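Local coordinates for accelerated cell death 11 (Arabidopsis thaliana, PDB 4NT1), which transfers ceramide-1-phosphate and phytoceramide-1-phosphate selectively between membranes, apparently requiring the phosphate in the headgroup, at residues A[49-57]-A[152-160]. Residues are numbered along the deposited sequence; the frame is centred on the assembly and turned at random.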
ATOM      1  N   GLY A  49     -10.169  -5.396  -2.665  1.00 25.11           N
ATOM      2  CA  GLY A  49     -11.394  -6.134  -2.898  1.00 25.73           C
ATOM      3  C   GLY A  49     -12.302  -5.366  -3.835  1.00 27.65           C
ATOM      4  O   GLY A  49     -12.985  -5.957  -4.670  1.00 29.25           O
ATOM      5  N   CYS A  50     -12.303  -4.042  -3.695  1.00 25.36           N
ATOM      6  CA  CYS A  50     -13.081  -3.175  -4.566  1.00 29.03           C
ATOM      7  C   CYS A  50     -12.722  -3.363  -6.033  1.00 26.53           C
ATOM      8  O   CYS A  50     -13.598  -3.306  -6.888  1.00 27.22           O
ATOM      9  CB  CYS A  50     -12.902  -1.704  -4.180  1.00 28.42           C
ATOM     10  SG  CYS A  50     -13.723  -1.239  -2.646  1.00 32.65           S
ATOM     11  N   LEU A  51     -11.441  -3.576  -6.321  1.00 22.85           N
ATOM     12  CA  LEU A  51     -10.971  -3.710  -7.700  1.00 29.32           C
ATOM     13  C   LEU A  51     -11.355  -5.042  -8.348  1.00 32.91           C
ATOM     14  O   LEU A  51     -11.283  -5.191  -9.571  1.00 27.21           O
ATOM     15  CB  LEU A  51      -9.457  -3.522  -7.771  1.00 24.79           C
ATOM     16  CG  LEU A  51      -8.971  -2.179  -7.233  1.00 25.77           C
ATOM     17  CD1 LEU A  51      -7.451  -2.096  -7.300  1.00 23.58           C
ATOM     18  CD2 LEU A  51      -9.611  -1.058  -8.033  1.00 29.10           C
ATOM     19  N   GLY A  52     -11.751  -6.012  -7.531  1.00 31.46           N
ATOM     20  CA  GLY A  52     -12.232  -7.277  -8.058  1.00 33.19           C
ATOM     21  C   GLY A  52     -11.199  -8.377  -8.200  1.00 33.18           C
ATOM     22  O   GLY A  52     -10.090  -8.300  -7.661  1.00 29.89           O
ATOM     23  N   ILE A  53     -11.568  -9.407  -8.954  1.00 31.45           N
ATOM     24  CA  ILE A  53     -10.785 -10.637  -9.021  1.00 28.16           C
ATOM     25  C   ILE A  53      -9.354 -10.475  -9.543  1.00 26.96           C
ATOM     26  O   ILE A  53      -8.480 -11.266  -9.211  1.00 30.59           O
ATOM     27  CB  ILE A  53     -11.545 -11.729  -9.823  1.00 36.18           C
ATOM     28  CG1 ILE A  53     -10.712 -13.006  -9.917  1.00 42.69           C
ATOM     29  CG2 ILE A  53     -11.925 -11.219 -11.212  1.00 34.56           C
ATOM     30  CD1 ILE A  53     -10.483 -13.681  -8.578  1.00 48.99           C
ATOM     31  N   ALA A  54      -9.100  -9.439 -10.339  1.00 27.49           N
ATOM     32  CA  ALA A  54      -7.746  -9.218 -10.838  1.00 28.04           C
ATOM     33  C   ALA A  54      -6.773  -9.134  -9.664  1.00 25.22           C
ATOM     34  O   ALA A  54      -5.613  -9.533  -9.765  1.00 24.04           O
ATOM     35  CB  ALA A  54      -7.670  -7.957 -11.687  1.00 26.67           C
ATOM     36  N   PHE A  55      -7.267  -8.611  -8.550  1.00 25.82           N
ATOM     37  CA  PHE A  55      -6.423  -8.326  -7.394  1.00 27.90           C
ATOM     38  C   PHE A  55      -6.626  -9.280  -6.222  1.00 29.13           C
ATOM     39  O   PHE A  55      -6.312  -8.946  -5.081  1.00 28.51           O
ATOM     40  CB  PHE A  55      -6.581  -6.856  -6.974  1.00 24.20           C
ATOM     41  CG  PHE A  55      -6.062  -5.903  -8.008  1.00 24.31           C
ATOM     42  CD1 PHE A  55      -6.876  -5.483  -9.047  1.00 26.44           C
ATOM     43  CD2 PHE A  55      -4.744  -5.483  -7.976  1.00 23.69           C
ATOM     44  CE1 PHE A  55      -6.394  -4.634 -10.027  1.00 24.68           C
ATOM     45  CE2 PHE A  55      -4.249  -4.628  -8.943  1.00 25.45           C
ATOM     46  CZ  PHE A  55      -5.080  -4.202  -9.981  1.00 22.54           C
ATOM     47  N   LYS A  56      -7.107 -10.485  -6.516  1.00 30.96           N
ATOM     48  CA  LYS A  56      -7.215 -11.528  -5.497  1.00 28.99           C
ATOM     49  C   LYS A  56      -5.876 -11.815  -4.812  1.00 26.23           C
ATOM     50  O   LYS A  56      -5.848 -12.173  -3.632  1.00 28.13           O
ATOM     51  CB  LYS A  56      -7.793 -12.802  -6.111  1.00 29.02           C
ATOM     52  CG  LYS A  56      -7.960 -13.962  -5.146  1.00 35.98           C
ATOM     53  CD  LYS A  56      -8.711 -15.100  -5.836  1.00 50.09           C
ATOM     54  CE  LYS A  56      -8.436 -16.445  -5.169  1.00 58.31           C
ATOM     55  NZ  LYS A  56      -9.158 -17.562  -5.850  1.00 56.81           N
ATOM     56  N   PHE A  57      -4.775 -11.650  -5.545  1.00 25.68           N
ATOM     57  CA  PHE A  57      -3.439 -11.905  -5.002  1.00 26.68           C
ATOM     58  C   PHE A  57      -3.174 -11.058  -3.762  1.00 26.26           C
ATOM     59  O   PHE A  57      -2.415 -11.446  -2.872  1.00 24.42           O
ATOM     60  CB  PHE A  57      -2.340 -11.639  -6.052  1.00 26.02           C
ATOM     61  CG  PHE A  57      -2.121 -10.171  -6.363  1.00 24.25           C
ATOM     62  CD1 PHE A  57      -1.279  -9.397  -5.573  1.00 26.05           C
ATOM     63  CD2 PHE A  57      -2.744  -9.574  -7.448  1.00 21.15           C
ATOM     64  CE1 PHE A  57      -1.084  -8.050  -5.853  1.00 24.04           C
ATOM     65  CE2 PHE A  57      -2.553  -8.229  -7.735  1.00 25.42           C
ATOM     66  CZ  PHE A  57      -1.716  -7.468  -6.934  1.00 27.59           C
ATOM     67  N   VAL A 152      -3.892 -12.176 -13.396  1.00 27.86           N
ATOM     68  CA  VAL A 152      -4.220 -10.769 -13.166  1.00 28.37           C
ATOM     69  C   VAL A 152      -4.800 -10.155 -14.438  1.00 27.55           C
ATOM     70  O   VAL A 152      -5.872  -9.552 -14.424  1.00 26.17           O
ATOM     71  CB  VAL A 152      -2.977  -9.984 -12.692  1.00 24.56           C
ATOM     72  CG1 VAL A 152      -3.206  -8.476 -12.767  1.00 24.20           C
ATOM     73  CG2 VAL A 152      -2.591 -10.419 -11.264  1.00 24.82           C
ATOM     74  N   SER A 153      -4.104 -10.351 -15.549  1.00 27.97           N
ATOM     75  CA  SER A 153      -4.533  -9.775 -16.826  1.00 26.45           C
ATOM     76  C   SER A 153      -5.945 -10.208 -17.215  1.00 23.10           C
ATOM     77  O   SER A 153      -6.661  -9.471 -17.892  1.00 31.15           O
ATOM     78  CB  SER A 153      -3.546 -10.149 -17.940  1.00 25.77           C
ATOM     79  OG  SER A 153      -3.674 -11.515 -18.309  1.00 26.82           O
ATOM     80  N   LEU A 154      -6.343 -11.403 -16.795  1.00 26.06           N
ATOM     81  CA  LEU A 154      -7.643 -11.929 -17.188  1.00 32.61           C
ATOM     82  C   LEU A 154      -8.758 -11.338 -16.324  1.00 37.85           C
ATOM     83  O   LEU A 154      -9.907 -11.236 -16.753  1.00 40.82           O
ATOM     84  CB  LEU A 154      -7.643 -13.457 -17.129  1.00 34.62           C
ATOM     85  CG  LEU A 154      -6.658 -14.132 -18.096  1.00 37.12           C
ATOM     86  CD1 LEU A 154      -6.685 -15.649 -17.952  1.00 40.07           C
ATOM     87  CD2 LEU A 154      -6.947 -13.717 -19.537  1.00 39.95           C
ATOM     88  N   GLY A 155      -8.406 -10.922 -15.114  1.00 32.96           N
ATOM     89  CA  GLY A 155      -9.379 -10.339 -14.209  1.00 32.98           C
ATOM     90  C   GLY A 155      -9.679  -8.873 -14.459  1.00 32.27           C
ATOM     91  O   GLY A 155     -10.615  -8.321 -13.877  1.00 36.60           O
ATOM     92  N   MET A 156      -8.899  -8.238 -15.329  1.00 32.21           N
ATOM     93  CA  MET A 156      -9.047  -6.810 -15.578  1.00 33.93           C
ATOM     94  C   MET A 156     -10.413  -6.431 -16.152  1.00 36.01           C
ATOM     95  O   MET A 156     -10.886  -5.318 -15.941  1.00 35.72           O
ATOM     96  CB  MET A 156      -7.926  -6.286 -16.485  1.00 33.72           C
ATOM     97  CG  MET A 156      -6.574  -6.162 -15.805  1.00 30.56           C
ATOM     98  SD  MET A 156      -6.568  -5.013 -14.406  1.00 31.66           S
ATOM     99  CE  MET A 156      -4.943  -5.345 -13.739  1.00 26.53           C
ATOM    100  N   TYR A 157     -11.042  -7.352 -16.875  1.00 39.28           N
ATOM    101  CA  TYR A 157     -12.347  -7.085 -17.475  1.00 36.67           C
ATOM    102  C   TYR A 157     -13.392  -6.882 -16.391  1.00 32.70           C
ATOM    103  O   TYR A 157     -14.427  -6.254 -16.618  1.00 41.90           O
ATOM    104  CB  TYR A 157     -12.772  -8.243 -18.379  1.00 44.13           C
ATOM    105  N   ALA A 158     -13.107  -7.422 -15.211  1.00 33.99           N
ATOM    106  CA  ALA A 158     -14.050  -7.401 -14.103  1.00 36.90           C
ATOM    107  C   ALA A 158     -13.791  -6.249 -13.135  1.00 29.51           C
ATOM    108  O   ALA A 158     -14.333  -6.228 -12.040  1.00 29.98           O
ATOM    109  CB  ALA A 158     -14.026  -8.729 -13.364  1.00 28.56           C
ATOM    110  N   LEU A 159     -12.955  -5.297 -13.534  1.00 26.61           N
ATOM    111  CA  LEU A 159     -12.809  -4.081 -12.745  1.00 28.31           C
ATOM    112  C   LEU A 159     -14.155  -3.379 -12.698  1.00 28.25           C
ATOM    113  O   LEU A 159     -14.909  -3.417 -13.668  1.00 30.26           O
ATOM    114  CB  LEU A 159     -11.787  -3.139 -13.377  1.00 25.92           C
ATOM    115  CG  LEU A 159     -10.312  -3.523 -13.331  1.00 28.91           C
ATOM    116  CD1 LEU A 159      -9.526  -2.737 -14.370  1.00 28.60           C
ATOM    117  CD2 LEU A 159      -9.738  -3.293 -11.934  1.00 27.56           C
ATOM    118  N   PRO A 160     -14.464  -2.727 -11.574  1.00 28.00           N
ATOM    119  CA  PRO A 160     -15.648  -1.865 -11.576  1.00 26.33           C
ATOM    120  C   PRO A 160     -15.410  -0.687 -12.519  1.00 25.87           C
ATOM    121  O   PRO A 160     -14.260  -0.350 -12.782  1.00 25.73           O
ATOM    122  CB  PRO A 160     -15.708  -1.359 -10.131  1.00 27.41           C
ATOM    123  CG  PRO A 160     -14.281  -1.392  -9.668  1.00 27.73           C
ATOM    124  CD  PRO A 160     -13.700  -2.628 -10.316  1.00 27.86           C
TER
HETATM  125  O   HOH W   1     -10.900  -7.372 -11.239  1.00 29.33           O
HETATM  126  O   HOH W   2     -14.469  -8.757 -10.006  1.00 41.61           O
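Ala54 and Gly155 bring the two backbones together, their CA atoms 3.9 Å apart, where the turn after helix 34-51 meets the C-terminal end of helix 146-155. Having no side chain, Gly155 lets the small methyl of Ala54 come this close, CB lying 3.5 Å from Gly155 C. Two waters bridge the segments: one donates to Leu51 O and Gly155 O and accepts from Ala54 N, while the other links Ile53 N to Ala158 O. Gly52 turns the chain out of the helix at a positive phi (93°) that suits a residue without a side chain, the carbonyl oxygens of Leu51 and Ala158 crowding that side. The Pro160 ring lies against the end of helix 34-51, its CG 3.4 Å from Cys50 O. Leu159 CD2 meets the Phe55 ring at its edge, 4.1 Å from CE1; Leu51 CD1 lies over one face. A bend at chi2 (-61°) returns the flexible Met156 thioether, CE 3.9 Å from Phe55 CZ. Val152 CG2 touches both Ala54 O and Phe57 CD2. Phe57 packs edge-to-face on His144, which binds the phosphorylated sphingolipid, so the contact borders the headgroup site of this all-helical GLTP fold. Helix 129-139 receives Phe55, Val152, Met156 and Leu159; helix 162-168 packs against Cys50 and Pro160.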